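PDB 2BL0: myosin regulatory light chain from Physarum polycephalum, which probably works as a calcium-binding light chain in the regulatory domain of the motor protein myosin. Local coordinates for residues Gln12-Asp17 with Ile24-Ser29; Gln8-Ile13 with Arg32-Asn37; Met118-Val123 with Thr140-Ala145. All coordinates share one frame; numbering follows the deposited sequence.

Contact 1 (Gln12-Asp17 with Ile24-Ser29); sequences QIFDKD and IEELGS. With CA (calcium ion), chain D.
D15 OD1 binds the calcium ion at 2.2 Å, one residue beyond F14, whose ring reaches across to E26 and S29. This is the loop of an EF-hand, the helix-loop-helix calcium motif: helix 4-14 leads in and helix 27-33 leads out. D17 OD1 adds a bond of 2.4 Å to the calcium ion, two waters supply two more, and D19 OD1 and K21 O bring the ligands to six. D15 OD2 takes the backbone N-H of G20, which helps fix how the carboxylate is turned. Away from the metal, F14 spans the gap between the helices, its CG lying beside its own backbone N (chi1 -84°). Two neighbouring ring atoms meet S29: F14 CE2 stands 3.8 Å from S29 CB, and F14 CZ comes within 3.7 Å of the backbone carbon S29 C. V22 and A30 pack on the same ring. E26, deposited in two conformers, is bent at chi2 in the one described here; its carboxylate plane is 49° from the ring plane. The predicted role of E26 as a calcium ligand is not realised in this conformer, since even the nearer oxygen, E26 OE2, lies 10.5 Å from the calcium ion. In this same conformer E26 OE1 instead sits in the plane of the ring, at its probably slightly positive C-H edge, with E26 OE1 3.7 Å from F14 CE2.

Contact 2 (Gln8-Ile13 with Arg32-Asn37); sequences QECFQI and RSLGKN
C10 swings SG to the far side from its backbone N (chi1 171°), while L34 sets CG beside its own N and then runs straight on to CD1 (chi2 -178°). These two choices bring a short side chain and a branched one together at the middle of the contact. L34 CD1 reaches C10 CB at 3.7 Å, and the other methyl, L34 CD2, stays almost as near, 3.9 Å from C10 CB. The sulfur sits nearer the base of the leucine, with C10 SG 3.8 Å from the branch point L34 CG. S33 adds a lighter touch from the last turn of its helix, its CB 4.2 Å from C10 SG. In the first EF-hand this is where the middle of the entering helix, 4-14, meets the chain leaving the exiting helix, 27-33, with the side chain of C10 about 13 Å from the bound calcium ion. F60 of helix 57-64 packs on both C10 and L34, and I7 also lies against L34, so the apolar cluster is buried and extends past the two segments. S33 keeps its hydroxyl satisfied by a hydrogen bond with S29 O, one turn back in the same helix, and it is the methylene, S33 CB, that faces the sulfur. Just past the cluster G35 turns the chain with a positive phi of 87°, its backbone N bonded to R32 O at 3.1 Å.

Contact 3 (Met118-Val123 with Thr140-Ala145); sequences MKEVSV and TGYPLA
The Y142 ring meets E120 at its edge and offers it neither face: E120 OE1 lies near the ring plane, beside the hydroxyl end. An aromatic side chain of another protein chain also meets the ring, the two planes at about 65°. Carboxylate and ring are turned 46° against each other, the two side chains arriving from opposite directions. Y142 OH gives its proton to E120 OE1 over 3.0 Å, approaching nearly along the C-O direction of the acceptor. E120 gets there by stretching out beyond CG (chi2 -153°), and on the way it packs on M137 of helix 131-140. The contact belongs to the last EF-hand of the chain, where it ties the loop after helix 111-118 to the tail that follows helix 131-140. A type I turn from M118 to V121, closed by V121 N to M118 O at 3.2 Å, presents the glutamate. Basic side chains of another protein chain bond to G141 O and, weakly, to Y142 O. With a single phenol-to-carboxylate bond at the surface, and E120 deposited in two conformers, the link is probably modest and perhaps made only part of the time.

Contacts 1 and 2 both join helix 4-14 to helix 27-33 in one EF-hand, and they share Q12 and I13 at the end of the entering helix. They touch one another, F14 CZ lying 3.6 Å from S33 OG. Contact 2 is the buried one, sulfur and hydrocarbon together; contact 1, nearer the calcium loop, is a surface contact where a ring meets a carboxylate and a serine. Contact 3 belongs to another EF-hand and lies at the surface; of the three, it alone has a hydrogen bond between its segments. The C-terminal tail still brings it back to contact 2, through packing of L144 on L34, whereas contacts 1 and 3 stay about 10 Å apart between nearest atoms.

Contact 1 (Gln12-Asp17 with Ile24-Ser29)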
ATOM      1  N   GLN B  12      -7.539   8.215  -0.620  1.00  5.45           N
ATOM      2  CA  GLN B  12      -6.838   8.532   0.615  1.00  5.69           C
ATOM      3  C   GLN B  12      -5.384   8.915   0.350  1.00  6.10           C
ATOM      4  O   GLN B  12      -4.824   9.751   1.048  1.00  6.26           O
ATOM      5  CB  GLN B  12      -6.905   7.357   1.600  1.00  6.80           C
ATOM      6  CG  GLN B  12      -8.304   7.112   2.091  1.00  7.81           C
ATOM      7  CD  GLN B  12      -8.419   5.969   3.073  1.00 13.09           C
ATOM      8  OE1 GLN B  12      -9.324   5.974   3.899  1.00 15.77           O
ATOM      9  NE2 GLN B  12      -7.518   4.994   2.991  1.00 14.67           N
ATOM     10  N   ILE B  13      -4.768   8.304  -0.657  1.00  5.52           N
ATOM     11  CA  ILE B  13      -3.396   8.638  -1.024  1.00  5.72           C
ATOM     12  C   ILE B  13      -3.304  10.067  -1.567  1.00  5.72           C
ATOM     13  O   ILE B  13      -2.377  10.794  -1.228  1.00  5.82           O
ATOM     14  CB  ILE B  13      -2.820   7.580  -2.009  1.00  6.51           C
ATOM     15  CG1 ILE B  13      -2.484   6.285  -1.251  1.00  6.54           C
ATOM     16  CG2 ILE B  13      -1.577   8.082  -2.714  1.00  6.94           C
ATOM     17  CD1 ILE B  13      -2.288   5.113  -2.148  1.00  7.48           C
ATOM     18  N   PHE B  14      -4.285  10.470  -2.376  1.00  4.99           N
ATOM     19  CA  PHE B  14      -4.366  11.825  -2.898  1.00  5.26           C
ATOM     20  C   PHE B  14      -4.737  12.848  -1.823  1.00  5.48           C
ATOM     21  O   PHE B  14      -4.330  14.002  -1.912  1.00  5.52           O
ATOM     22  CB  PHE B  14      -5.354  11.906  -4.062  1.00  4.88           C
ATOM     23  CG  PHE B  14      -4.760  11.515  -5.384  1.00  4.53           C
ATOM     24  CD1 PHE B  14      -4.628  10.186  -5.749  1.00  5.58           C
ATOM     25  CD2 PHE B  14      -4.324  12.490  -6.265  1.00  8.35           C
ATOM     26  CE1 PHE B  14      -4.047   9.826  -6.975  1.00  6.44           C
ATOM     27  CE2 PHE B  14      -3.746  12.152  -7.460  1.00  7.97           C
ATOM     28  CZ  PHE B  14      -3.602  10.826  -7.831  1.00  7.90           C
ATOM     29  N   ASP B  15      -5.500  12.422  -0.818  1.00  6.18           N
ATOM     30  CA  ASP B  15      -5.980  13.313   0.247  1.00  6.59           C
ATOM     31  C   ASP B  15      -4.907  13.345   1.333  1.00  8.05           C
ATOM     32  O   ASP B  15      -5.056  12.754   2.408  1.00  8.22           O
ATOM     33  CB  ASP B  15      -7.310  12.807   0.792  1.00  5.65           C
ATOM     34  CG  ASP B  15      -7.895  13.697   1.871  1.00  5.47           C
ATOM     35  OD1 ASP B  15      -7.549  14.898   1.937  1.00  5.93           O
ATOM     36  OD2 ASP B  15      -8.752  13.263   2.684  1.00  6.82           O
ATOM     37  N   LYS B  16      -3.827  14.049   1.038  1.00  9.04           N
ATOM     38  CA  LYS B  16      -2.644  14.024   1.902  1.00 10.58           C
ATOM     39  C   LYS B  16      -2.911  14.589   3.305  1.00 10.10           C
ATOM     40  O   LYS B  16      -2.327  14.109   4.294  1.00 10.53           O
ATOM     41  CB  LYS B  16      -1.492  14.756   1.210  1.00 11.20           C
ATOM     42  CG  LYS B  16      -0.904  13.951   0.031  1.00 13.64           C
ATOM     43  CD  LYS B  16       0.444  14.508  -0.429  1.00 17.77           C
ATOM     44  CE  LYS B  16       0.844  13.985  -1.820  1.00 21.03           C
ATOM     45  NZ  LYS B  16       0.934  15.073  -2.850  1.00 23.72           N
ATOM     46  N   ASP B  17      -3.805  15.572   3.397  1.00  9.63           N
ATOM     47  CA  ASP B  17      -4.118  16.219   4.688  1.00  9.17           C
ATOM     48  C   ASP B  17      -5.354  15.622   5.399  1.00  8.84           C
ATOM     49  O   ASP B  17      -5.753  16.083   6.469  1.00  8.37           O
ATOM     50  CB  ASP B  17      -4.215  17.752   4.537  1.00  9.57           C
ATOM     51  CG  ASP B  17      -5.430  18.209   3.761  1.00 10.33           C
ATOM     52  OD1 ASP B  17      -6.056  17.382   3.086  1.00  5.47           O
ATOM     53  OD2 ASP B  17      -5.837  19.394   3.746  1.00 13.20           O
ATOM     54  N   ILE B  24      -9.863  19.537  -7.362  1.00  7.61           N
ATOM     55  CA  ILE B  24     -10.361  19.194  -8.690  1.00  7.89           C
ATOM     56  C   ILE B  24      -9.242  19.089  -9.719  1.00  7.59           C
ATOM     57  O   ILE B  24      -9.385  18.369 -10.709  1.00  8.60           O
ATOM     58  CB  ILE B  24     -11.430  20.238  -9.147  1.00  7.93           C
ATOM     59  CG1 ILE B  24     -12.242  19.686 -10.326  1.00  9.80           C
ATOM     60  CG2 ILE B  24     -10.773  21.565  -9.533  1.00  8.91           C
ATOM     61  CD1 ILE B  24     -13.254  18.628  -9.941  1.00 12.51           C
ATOM     62  N   GLU B  25      -8.126  19.795  -9.490  1.00  7.05           N
ATOM     63  CA  GLU B  25      -6.975  19.736 -10.387  1.00  7.37           C
ATOM     64  C   GLU B  25      -6.279  18.394 -10.379  1.00  6.67           C
ATOM     65  O   GLU B  25      -5.482  18.099 -11.278  1.00  6.74           O
ATOM     66  CB  GLU B  25      -5.959  20.821 -10.050  1.00  8.19           C
ATOM     67  CG  GLU B  25      -6.509  22.239 -10.127  1.00 11.30           C
ATOM     68  CD  GLU B  25      -7.079  22.602 -11.491  1.00 15.84           C
ATOM     69  OE1 GLU B  25      -7.975  23.490 -11.539  1.00 20.29           O
ATOM     70  OE2 GLU B  25      -6.637  22.036 -12.520  1.00 19.61           O
ATOM     71  N   GLU B  26      -6.574  17.581  -9.366  1.00  5.58           N
ATOM     72  CA  GLU B  26      -6.065  16.227  -9.309  1.00  5.61           C
ATOM     73  C   GLU B  26      -7.036  15.129  -9.742  1.00  4.97           C
ATOM     74  O   GLU B  26      -6.682  13.966  -9.700  1.00  4.45           O
ATOM     75  CB  GLU B  26      -5.613  15.919  -7.884  1.00  5.49           C
ATOM     76  CG  GLU B  26      -4.550  16.857  -7.338  0.59  7.89           C
ATOM     77  CD  GLU B  26      -3.193  16.638  -7.969  0.59 10.43           C
ATOM     78  OE1 GLU B  26      -2.990  15.581  -8.593  0.59 10.00           O
ATOM     79  OE2 GLU B  26      -2.320  17.531  -7.828  0.59 14.14           O
ATOM     80  N   LEU B  27      -8.243  15.475 -10.166  1.00  5.06           N
ATOM     81  CA  LEU B  27      -9.216  14.468 -10.563  1.00  4.83           C
ATOM     82  C   LEU B  27      -8.696  13.625 -11.712  1.00  5.09           C
ATOM     83  O   LEU B  27      -8.788  12.424 -11.671  1.00  3.59           O
ATOM     84  CB  LEU B  27     -10.555  15.129 -10.939  1.00  5.40           C
ATOM     85  CG  LEU B  27     -11.694  14.189 -11.379  1.00  5.53           C
ATOM     86  CD1 LEU B  27     -12.042  13.135 -10.329  1.00  6.82           C
ATOM     87  CD2 LEU B  27     -12.927  14.990 -11.744  1.00  6.54           C
ATOM     88  N   GLY B  28      -8.142  14.255 -12.743  1.00  4.99           N
ATOM     89  CA  GLY B  28      -7.580  13.511 -13.851  1.00  4.64           C
ATOM     90  C   GLY B  28      -6.534  12.508 -13.395  1.00  4.57           C
ATOM     91  O   GLY B  28      -6.593  11.335 -13.761  1.00  5.41           O
ATOM     92  N   SER B  29      -5.584  12.969 -12.585  1.00  5.60           N
ATOM     93  CA  SER B  29      -4.506  12.121 -12.062  1.00  5.29           C
ATOM     94  C   SER B  29      -5.030  10.930 -11.280  1.00  4.90           C
ATOM     95  O   SER B  29      -4.553   9.816 -11.436  1.00  3.79           O
ATOM     96  CB  SER B  29      -3.565  12.949 -11.182  1.00  6.92           C
ATOM     97  OG  SER B  29      -2.902  13.901 -11.990  1.00 10.64           O
TER
HETATM   98 CA    CA D1146      -7.493  17.017   1.261  1.00 29.00          CA
HETATM   99  O   HOH W   1      -5.944  16.937  -0.426  1.00 38.85           O
HETATM  100  O   HOH W   2      -7.726  19.169   0.753  1.00 42.79           O

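Contact 2 (Gln8-Ile13 with Arg32-Asn37)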
ATOM      1  N   GLN B   8     -11.175   3.740  -2.678  1.00  7.08           N
ATOM      2  CA  GLN B   8     -10.955   4.441  -1.406  1.00  8.04           C
ATOM      3  C   GLN B   8      -9.467   4.645  -1.106  1.00  7.03           C
ATOM      4  O   GLN B   8      -9.045   5.712  -0.679  1.00  6.48           O
ATOM      5  CB  GLN B   8     -11.606   3.681  -0.250  1.00  8.52           C
ATOM      6  CG  GLN B   8     -11.358   4.317   1.116  1.00 12.04           C
ATOM      7  CD  GLN B   8     -12.077   3.583   2.227  1.00 16.26           C
ATOM      8  OE1 GLN B   8     -12.769   4.196   3.036  1.00 19.91           O
ATOM      9  NE2 GLN B   8     -11.916   2.277   2.266  1.00 17.92           N
ATOM     10  N   GLU B   9      -8.674   3.605  -1.324  1.00  7.10           N
ATOM     11  CA  GLU B   9      -7.246   3.644  -1.066  1.00  6.44           C
ATOM     12  C   GLU B   9      -6.586   4.728  -1.890  1.00  6.07           C
ATOM     13  O   GLU B   9      -5.741   5.480  -1.405  1.00  5.79           O
ATOM     14  CB  GLU B   9      -6.625   2.287  -1.431  1.00  6.87           C
ATOM     15  CG  GLU B   9      -5.125   2.174  -1.208  1.00  8.53           C
ATOM     16  CD  GLU B   9      -4.563   0.820  -1.596  1.00 11.83           C
ATOM     17  OE1 GLU B   9      -4.936   0.277  -2.656  1.00 10.34           O
ATOM     18  OE2 GLU B   9      -3.751   0.292  -0.824  1.00 12.45           O
ATOM     19  N   CYS B  10      -6.944   4.763  -3.167  1.00  5.21           N
ATOM     20  CA  CYS B  10      -6.420   5.762  -4.066  1.00  4.82           C
ATOM     21  C   CYS B  10      -6.783   7.154  -3.596  1.00  4.37           C
ATOM     22  O   CYS B  10      -5.906   8.004  -3.497  1.00  4.47           O
ATOM     23  CB  CYS B  10      -6.920   5.512  -5.488  1.00  4.40           C
ATOM     24  SG  CYS B  10      -6.548   6.844  -6.677  1.00  5.70           S
ATOM     25  N   PHE B  11      -8.055   7.375  -3.258  1.00  4.01           N
ATOM     26  CA  PHE B  11      -8.507   8.680  -2.793  1.00  4.73           C
ATOM     27  C   PHE B  11      -7.712   9.122  -1.567  1.00  4.73           C
ATOM     28  O   PHE B  11      -7.252  10.256  -1.502  1.00  4.74           O
ATOM     29  CB  PHE B  11     -10.001   8.662  -2.485  1.00  4.63           C
ATOM     30  CG  PHE B  11     -10.550  10.006  -2.075  1.00  3.84           C
ATOM     31  CD1 PHE B  11     -11.057  10.894  -3.035  1.00  5.20           C
ATOM     32  CD2 PHE B  11     -10.570  10.376  -0.752  1.00  6.06           C
ATOM     33  CE1 PHE B  11     -11.546  12.130  -2.668  1.00  3.35           C
ATOM     34  CE2 PHE B  11     -11.059  11.592  -0.376  1.00  4.68           C
ATOM     35  CZ  PHE B  11     -11.555  12.476  -1.324  1.00  4.26           C
ATOM     36  N   GLN B  12      -7.539   8.215  -0.620  1.00  5.45           N
ATOM     37  CA  GLN B  12      -6.838   8.532   0.615  1.00  5.69           C
ATOM     38  C   GLN B  12      -5.384   8.915   0.350  1.00  6.10           C
ATOM     39  O   GLN B  12      -4.824   9.751   1.048  1.00  6.26           O
ATOM     40  CB  GLN B  12      -6.905   7.357   1.600  1.00  6.80           C
ATOM     41  CG  GLN B  12      -8.304   7.112   2.091  1.00  7.81           C
ATOM     42  CD  GLN B  12      -8.419   5.969   3.073  1.00 13.09           C
ATOM     43  OE1 GLN B  12      -9.324   5.974   3.899  1.00 15.77           O
ATOM     44  NE2 GLN B  12      -7.518   4.994   2.991  1.00 14.67           N
ATOM     45  N   ILE B  13      -4.768   8.304  -0.657  1.00  5.52           N
ATOM     46  CA  ILE B  13      -3.396   8.638  -1.024  1.00  5.72           C
ATOM     47  C   ILE B  13      -3.304  10.067  -1.567  1.00  5.72           C
ATOM     48  O   ILE B  13      -2.377  10.794  -1.228  1.00  5.82           O
ATOM     49  CB  ILE B  13      -2.820   7.580  -2.009  1.00  6.51           C
ATOM     50  CG1 ILE B  13      -2.484   6.285  -1.251  1.00  6.54           C
ATOM     51  CG2 ILE B  13      -1.577   8.082  -2.714  1.00  6.94           C
ATOM     52  CD1 ILE B  13      -2.288   5.113  -2.148  1.00  7.48           C
ATOM     53  N   ARG B  32      -6.806   8.462 -13.688  1.00  4.83           N
ATOM     54  CA  ARG B  32      -5.755   7.809 -14.440  1.00  5.49           C
ATOM     55  C   ARG B  32      -4.977   6.785 -13.597  1.00  5.45           C
ATOM     56  O   ARG B  32      -4.581   5.741 -14.104  1.00  5.29           O
ATOM     57  CB  ARG B  32      -4.815   8.858 -15.005  1.00  6.03           C
ATOM     58  CG  ARG B  32      -5.434   9.626 -16.137  1.00  5.91           C
ATOM     59  CD  ARG B  32      -4.723  10.922 -16.485  1.00  7.41           C
ATOM     60  NE  ARG B  32      -5.488  11.627 -17.507  1.00  6.46           N
ATOM     61  CZ  ARG B  32      -5.669  12.940 -17.573  1.00  7.13           C
ATOM     62  NH1 ARG B  32      -5.118  13.777 -16.685  1.00  7.69           N
ATOM     63  NH2 ARG B  32      -6.433  13.426 -18.530  1.00  7.28           N
ATOM     64  N   SER B  33      -4.795   7.094 -12.313  1.00  5.44           N
ATOM     65  CA  SER B  33      -4.096   6.221 -11.388  1.00  6.82           C
ATOM     66  C   SER B  33      -4.747   4.847 -11.327  1.00  6.41           C
ATOM     67  O   SER B  33      -4.047   3.852 -11.118  1.00  6.25           O
ATOM     68  CB  SER B  33      -4.031   6.832  -9.977  1.00  6.69           C
ATOM     69  OG  SER B  33      -3.176   7.972  -9.957  1.00  9.69           O
ATOM     70  N   LEU B  34      -6.069   4.814 -11.494  1.00  6.13           N
ATOM     71  CA  LEU B  34      -6.888   3.609 -11.418  1.00  6.28           C
ATOM     72  C   LEU B  34      -7.327   3.040 -12.792  1.00  6.72           C
ATOM     73  O   LEU B  34      -8.267   2.241 -12.882  1.00  5.84           O
ATOM     74  CB  LEU B  34      -8.112   3.871 -10.547  1.00  6.92           C
ATOM     75  CG  LEU B  34      -7.797   4.130  -9.062  1.00  8.03           C
ATOM     76  CD1 LEU B  34      -9.080   4.328  -8.302  1.00  9.63           C
ATOM     77  CD2 LEU B  34      -6.991   3.009  -8.462  1.00  9.65           C
ATOM     78  N   GLY B  35      -6.651   3.456 -13.858  1.00  7.01           N
ATOM     79  CA  GLY B  35      -6.809   2.810 -15.143  1.00  7.26           C
ATOM     80  C   GLY B  35      -7.928   3.284 -16.043  1.00  6.87           C
ATOM     81  O   GLY B  35      -8.374   2.532 -16.922  1.00  7.04           O
ATOM     82  N   LYS B  36      -8.375   4.516 -15.858  1.00  5.64           N
ATOM     83  CA  LYS B  36      -9.262   5.151 -16.811  1.00  5.96           C
ATOM     84  C   LYS B  36      -8.629   6.449 -17.338  1.00  5.88           C
ATOM     85  O   LYS B  36      -8.058   7.237 -16.598  1.00  5.93           O
ATOM     86  CB  LYS B  36     -10.632   5.381 -16.191  1.00  6.64           C
ATOM     87  CG  LYS B  36     -11.425   4.094 -16.091  1.00  6.87           C
ATOM     88  CD  LYS B  36     -12.828   4.279 -15.558  1.00  7.90           C
ATOM     89  CE  LYS B  36     -13.442   2.903 -15.228  1.00  9.62           C
ATOM     90  NZ  LYS B  36     -14.969   2.908 -15.210  1.00  8.79           N
ATOM     91  N   ASN B  37      -8.736   6.644 -18.645  1.00  5.98           N
ATOM     92  CA  ASN B  37      -7.958   7.632 -19.395  1.00  5.73           C
ATOM     93  C   ASN B  37      -8.833   8.666 -20.125  1.00  6.25           C
ATOM     94  O   ASN B  37      -8.997   8.602 -21.340  1.00  5.98           O
ATOM     95  CB  ASN B  37      -7.133   6.929 -20.472  1.00  5.79           C
ATOM     96  CG  ASN B  37      -6.029   6.054 -19.918  1.00  4.70           C
ATOM     97  OD1 ASN B  37      -5.685   6.117 -18.730  1.00  6.67           O
ATOM     98  ND2 ASN B  37      -5.457   5.213 -20.797  1.00  4.89           N
TER

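Contact 3 (Met118-Val123 with Thr140-Ala145)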
ATOM      1  N   MET B 118       9.657   8.439 -22.504  1.00 14.30           N
ATOM      2  CA  MET B 118      10.710   8.076 -23.459  1.00 14.74           C
ATOM      3  C   MET B 118      11.851   7.325 -22.796  1.00 15.18           C
ATOM      4  O   MET B 118      12.638   6.652 -23.478  1.00 13.58           O
ATOM      5  CB  MET B 118      11.254   9.306 -24.191  1.00 14.66           C
ATOM      6  CG  MET B 118      10.273   9.958 -25.126  1.00 16.04           C
ATOM      7  SD  MET B 118       9.563   8.825 -26.356  1.00 17.99           S
ATOM      8  CE  MET B 118       7.894   8.920 -25.951  1.00 19.36           C
ATOM      9  N   LYS B 119      11.936   7.400 -21.471  1.00 15.86           N
ATOM     10  CA  LYS B 119      12.974   6.670 -20.746  1.00 17.25           C
ATOM     11  C   LYS B 119      12.849   5.148 -20.944  1.00 17.88           C
ATOM     12  O   LYS B 119      13.839   4.429 -20.842  1.00 19.25           O
ATOM     13  CB  LYS B 119      12.911   7.029 -19.257  1.00 17.55           C
ATOM     14  CG  LYS B 119      14.157   6.680 -18.443  1.00 18.98           C
ATOM     15  CD  LYS B 119      14.337   7.592 -17.204  1.00 20.73           C
ATOM     16  CE  LYS B 119      13.053   7.773 -16.393  1.00 22.44           C
ATOM     17  NZ  LYS B 119      13.143   8.820 -15.315  1.00 24.35           N
ATOM     18  N   GLU B 120      11.642   4.666 -21.244  1.00 18.47           N
ATOM     19  CA  GLU B 120      11.351   3.228 -21.288  1.00 18.88           C
ATOM     20  C   GLU B 120      11.261   2.737 -22.743  1.00 18.66           C
ATOM     21  O   GLU B 120      10.874   1.584 -23.003  1.00 18.64           O
ATOM     22  CB  GLU B 120      10.044   2.916 -20.519  0.62 19.16           C
ATOM     23  CG  GLU B 120      10.203   2.737 -19.005  0.62 19.64           C
ATOM     24  CD  GLU B 120       9.140   1.833 -18.367  0.62 20.45           C
ATOM     25  OE1 GLU B 120       8.993   1.868 -17.126  0.62 19.82           O
ATOM     26  OE2 GLU B 120       8.436   1.091 -19.095  0.62 20.80           O
ATOM     27  N   VAL B 121      11.699   3.596 -23.678  1.00 17.41           N
ATOM     28  CA  VAL B 121      11.496   3.391 -25.101  1.00 16.43           C
ATOM     29  C   VAL B 121      12.808   3.183 -25.859  1.00 15.93           C
ATOM     30  O   VAL B 121      13.689   4.048 -25.872  1.00 15.65           O
ATOM     31  CB  VAL B 121      10.731   4.582 -25.697  1.00 16.37           C
ATOM     32  CG1 VAL B 121      10.705   4.517 -27.211  1.00 15.61           C
ATOM     33  CG2 VAL B 121       9.341   4.614 -25.125  1.00 16.66           C
ATOM     34  N   SER B 122      12.905   2.026 -26.507  1.00 14.58           N
ATOM     35  CA  SER B 122      14.083   1.640 -27.261  1.00 15.13           C
ATOM     36  C   SER B 122      14.163   2.399 -28.580  1.00 14.11           C
ATOM     37  O   SER B 122      13.213   2.344 -29.369  1.00 14.51           O
ATOM     38  CB  SER B 122      14.020   0.141 -27.559  1.00 14.62           C
ATOM     39  OG  SER B 122      15.266  -0.298 -28.052  1.00 19.15           O
ATOM     40  N   VAL B 123      15.273   3.097 -28.816  1.00 13.26           N
ATOM     41  CA  VAL B 123      15.479   3.853 -30.056  1.00 13.31           C
ATOM     42  C   VAL B 123      16.600   3.205 -30.873  1.00 13.51           C
ATOM     43  O   VAL B 123      17.669   2.924 -30.344  1.00 13.11           O
ATOM     44  CB  VAL B 123      15.885   5.325 -29.770  1.00 13.44           C
ATOM     45  CG1 VAL B 123      16.031   6.118 -31.058  1.00 13.47           C
ATOM     46  CG2 VAL B 123      14.895   5.992 -28.859  1.00 14.35           C
ATOM     47  N   THR B 140      -0.520  -1.932 -21.397  1.00  8.39           N
ATOM     48  CA  THR B 140      -0.246  -3.047 -20.476  1.00  8.66           C
ATOM     49  C   THR B 140       0.638  -2.677 -19.288  1.00  8.78           C
ATOM     50  O   THR B 140       0.683  -3.417 -18.309  1.00  7.81           O
ATOM     51  CB  THR B 140       0.386  -4.240 -21.226  1.00  8.77           C
ATOM     52  OG1 THR B 140       1.704  -3.890 -21.685  1.00 10.01           O
ATOM     53  CG2 THR B 140      -0.404  -4.563 -22.490  1.00 10.63           C
ATOM     54  N   GLY B 141       1.321  -1.539 -19.374  1.00  8.68           N
ATOM     55  CA  GLY B 141       2.254  -1.116 -18.344  1.00  9.77           C
ATOM     56  C   GLY B 141       1.572  -0.739 -17.047  1.00  9.82           C
ATOM     57  O   GLY B 141       0.459  -0.244 -17.047  1.00 10.35           O
ATOM     58  N   TYR B 142       2.248  -0.977 -15.928  1.00 10.50           N
ATOM     59  CA  TYR B 142       1.760  -0.602 -14.601  1.00 10.57           C
ATOM     60  C   TYR B 142       0.275  -0.894 -14.388  1.00 11.54           C
ATOM     61  O   TYR B 142      -0.501   0.013 -14.109  1.00 10.56           O
ATOM     62  CB  TYR B 142       2.100   0.868 -14.306  1.00 10.66           C
ATOM     63  CG  TYR B 142       3.587   1.112 -14.339  1.00 10.26           C
ATOM     64  CD1 TYR B 142       4.400   0.717 -13.271  1.00 13.05           C
ATOM     65  CD2 TYR B 142       4.194   1.688 -15.449  1.00 12.92           C
ATOM     66  CE1 TYR B 142       5.774   0.898 -13.311  1.00 13.03           C
ATOM     67  CE2 TYR B 142       5.572   1.877 -15.495  1.00 15.18           C
ATOM     68  CZ  TYR B 142       6.353   1.482 -14.417  1.00 14.60           C
ATOM     69  OH  TYR B 142       7.709   1.675 -14.463  1.00 18.03           O
ATOM     70  N   PRO B 143      -0.119  -2.159 -14.486  1.00 12.86           N
ATOM     71  CA  PRO B 143      -1.516  -2.542 -14.255  1.00 14.26           C
ATOM     72  C   PRO B 143      -1.943  -2.407 -12.794  1.00 15.62           C
ATOM     73  O   PRO B 143      -1.112  -2.246 -11.926  1.00 15.34           O
ATOM     74  CB  PRO B 143      -1.542  -4.016 -14.657  1.00 14.55           C
ATOM     75  CG  PRO B 143      -0.144  -4.485 -14.479  1.00 13.26           C
ATOM     76  CD  PRO B 143       0.726  -3.327 -14.797  1.00 13.34           C
ATOM     77  N   LEU B 144      -3.240  -2.527 -12.551  1.00 17.78           N
ATOM     78  CA  LEU B 144      -3.817  -2.433 -11.205  1.00 19.48           C
ATOM     79  C   LEU B 144      -3.239  -3.489 -10.279  1.00 20.37           C
ATOM     80  O   LEU B 144      -3.198  -4.666 -10.637  1.00 20.60           O
ATOM     81  CB  LEU B 144      -5.337  -2.630 -11.268  1.00 19.96           C
ATOM     82  CG  LEU B 144      -6.180  -1.424 -11.706  1.00 21.32           C
ATOM     83  CD1 LEU B 144      -6.503  -0.574 -10.491  1.00 20.91           C
ATOM     84  CD2 LEU B 144      -5.507  -0.569 -12.818  1.00 22.71           C
ATOM     85  N   ALA B 145      -2.798  -3.064  -9.096  1.00 21.36           N
ATOM     86  CA  ALA B 145      -2.304  -3.969  -8.059  1.00 22.05           C
ATOM     87  C   ALA B 145      -3.269  -5.126  -7.807  1.00 22.66           C
ATOM     88  O   ALA B 145      -4.478  -4.922  -7.688  1.00 23.69           O
ATOM     89  CB  ALA B 145      -2.070  -3.205  -6.762  1.00 22.20           C
TER